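Local coordinates for hypothetical protein (PDB 4PEO) that acts as an essential cysteine protease of the Prp family, cleaving the N-terminal nine residues from ribosomal protein bL27 and trimming capsid and scaffold proteins of bacteriophage 80alpha, at the interface of chains A and B. Coordinates in Å, arbitrary orientation; residue numbers count along the deposited sequence, not the author numbering. Chains: chain A/B, Hypothetical protein.

The interface of chains A and B. Residues chain A 47, 51, 78, 81-82, 85; chain B 81-82, 84-85, 88.
In a helix-on-helix, two-fold symmetric interface, B:Thr85 on helix 77-96 of chain B packs against A:Ile82 of the matching helix and A:Ala47 and A:Leu51 of helix 36-51, while B:Leu81 meets A:Leu51 and A:Glu78. B:Thr85 presents both branches to chain A. The methyl CG2 of B:Thr85 reaches CB of A:Ala47 at 3.6 Å. The hydroxyl OG1 of B:Thr85 lies 3.4 Å from CG1 of A:Ile82 and also touches CD1 of A:Leu51. That hydroxyl therefore meets carbon across the contact, and its polar need is met within its own helix: OG1 of B:Thr85 donates a 2.9 Å hydrogen bond to the backbone O of B:Leu81, approaching from above the carbonyl plane, 38° out of it. With OG1 beside the backbone N (chi1 -67°), the hydroxyl can turn back to this carbonyl. A:Thr85 repeats the arrangement, its OG1 packing on CG1 of B:Ile82. B:Leu81, whose CG is anti to the backbone N (chi1 -178°), splits its tip between two helices. The side chain of B:Leu81 crosses that of A:Glu78 at about a right angle, and CD2 of B:Leu81 sits 3.7 Å from CA of A:Glu78. CD1 of B:Leu81 lies 4.1 Å from CD1 of A:Leu51. A:Leu81 and B:Leu81 run past each other in opposite directions, with their CD2 methyls 3.8 Å apart. CG1 of B:Val88 rests 3.8 Å from CA of A:Ala47. The patch joins the subunits by apolar packing, consistent with a dimer, although the structure alone does not establish the assembly in solution. In each subunit helices 36-51 and 77-96 pack on the sheet, so paired helical layers form the assembly's centre and the sheets its outer flanks.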
loop_
_atom_site.group_PDB
_atom_site.type_symbol
_atom_site.label_atom_id
_atom_site.label_comp_id
_atom_site.label_asym_id
_atom_site.label_seq_id
_atom_site.Cartn_x
_atom_site.Cartn_y
_atom_site.Cartn_z
ATOM N N ALA A 47 -3.641 7.196 2.867
ATOM C CA ALA A 47 -2.309 7.709 2.512
ATOM C C ALA A 47 -2.424 8.895 1.539
ATOM O O ALA A 47 -1.711 9.891 1.695
ATOM C CB ALA A 47 -1.458 6.598 1.901
ATOM N N LEU A 51 -0.952 12.165 3.100
ATOM C CA LEU A 51 0.393 12.466 2.589
ATOM C C LEU A 51 0.481 13.415 1.406
ATOM O O LEU A 51 1.588 13.848 1.071
ATOM C CB LEU A 51 1.164 11.172 2.251
ATOM C CG LEU A 51 1.238 10.098 3.360
ATOM C CD1 LEU A 51 1.806 8.813 2.821
ATOM C CD2 LEU A 51 2.037 10.583 4.566
ATOM N N GLU A 78 2.331 12.410 -6.586
ATOM C CA GLU A 78 2.373 11.654 -5.327
ATOM C C GLU A 78 1.143 10.752 -5.190
ATOM O O GLU A 78 1.300 9.564 -4.899
ATOM C CB GLU A 78 2.464 12.607 -4.129
ATOM C CG GLU A 78 3.829 13.248 -3.940
ATOM C CD GLU A 78 3.925 14.070 -2.670
ATOM O OE1 GLU A 78 2.937 14.759 -2.322
ATOM O OE2 GLU A 78 4.989 14.018 -2.014
ATOM N N LEU A 81 1.469 7.926 -7.656
ATOM C CA LEU A 81 2.396 6.888 -7.177
ATOM C C LEU A 81 1.693 5.988 -6.144
ATOM O O LEU A 81 1.851 4.766 -6.181
ATOM C CB LEU A 81 3.658 7.518 -6.580
ATOM C CG LEU A 81 4.724 6.520 -6.114
ATOM C CD1 LEU A 81 5.237 5.655 -7.282
ATOM C CD2 LEU A 81 5.847 7.230 -5.393
ATOM N N ILE A 82 0.908 6.585 -5.244
ATOM C CA ILE A 82 0.171 5.807 -4.244
ATOM C C ILE A 82 -0.842 4.870 -4.929
ATOM O O ILE A 82 -0.970 3.699 -4.545
ATOM C CB ILE A 82 -0.482 6.724 -3.180
ATOM C CG1 ILE A 82 0.632 7.478 -2.374
ATOM C CG2 ILE A 82 -1.408 5.906 -2.241
ATOM C CD1 ILE A 82 0.100 8.603 -1.465
ATOM N N THR A 85 0.998 2.064 -6.522
ATOM C CA THR A 85 1.430 1.170 -5.429
ATOM C C THR A 85 0.250 0.260 -5.011
ATOM O O THR A 85 0.428 -0.946 -4.796
ATOM C CB THR A 85 1.989 2.008 -4.259
ATOM O OG1 THR A 85 3.187 2.665 -4.710
ATOM C CG2 THR A 85 2.281 1.152 -3.005
ATOM N N LEU B 81 8.009 7.750 -0.102
ATOM C CA LEU B 81 6.550 7.929 -0.137
ATOM C C LEU B 81 5.846 6.568 -0.042
ATOM O O LEU B 81 4.848 6.443 0.670
ATOM C CB LEU B 81 6.105 8.664 -1.410
ATOM C CG LEU B 81 4.612 8.952 -1.521
ATOM C CD1 LEU B 81 4.123 9.838 -0.370
ATOM C CD2 LEU B 81 4.278 9.582 -2.854
ATOM N N ILE B 82 6.360 5.549 -0.744
ATOM C CA ILE B 82 5.776 4.201 -0.682
ATOM C C ILE B 82 5.871 3.640 0.741
ATOM O O ILE B 82 4.906 3.064 1.250
ATOM C CB ILE B 82 6.408 3.271 -1.750
ATOM C CG1 ILE B 82 6.042 3.786 -3.176
ATOM C CG2 ILE B 82 5.914 1.817 -1.554
ATOM C CD1 ILE B 82 6.810 3.074 -4.321
ATOM N N GLN B 84 6.070 5.403 3.568
ATOM C CA GLN B 84 5.145 6.149 4.370
ATOM C C GLN B 84 3.715 5.715 4.121
ATOM O O GLN B 84 2.966 5.639 5.023
ATOM C CB GLN B 84 5.295 7.611 4.106
ATOM C CG GLN B 84 6.682 8.094 4.420
ATOM C CD GLN B 84 6.656 9.272 5.305
ATOM O OE1 GLN B 84 5.920 10.240 5.056
ATOM N NE2 GLN B 84 7.439 9.212 6.366
ATOM N N THR B 85 3.395 5.401 2.877
ATOM C CA THR B 85 2.069 4.887 2.494
ATOM C C THR B 85 1.824 3.545 3.190
ATOM O O THR B 85 0.731 3.318 3.722
ATOM C CB THR B 85 1.963 4.766 0.959
ATOM O OG1 THR B 85 1.991 6.089 0.401
ATOM C CG2 THR B 85 0.666 4.036 0.504
ATOM N N VAL B 88 1.091 4.267 6.855
ATOM C CA VAL B 88 -0.278 4.769 7.030
ATOM C C VAL B 88 -1.276 3.602 6.892
ATOM O O VAL B 88 -2.230 3.501 7.689
ATOM C CB VAL B 88 -0.581 5.938 6.048
ATOM C CG1 VAL B 88 -2.075 6.292 6.039
ATOM C CG2 VAL B 88 0.255 7.165 6.400
#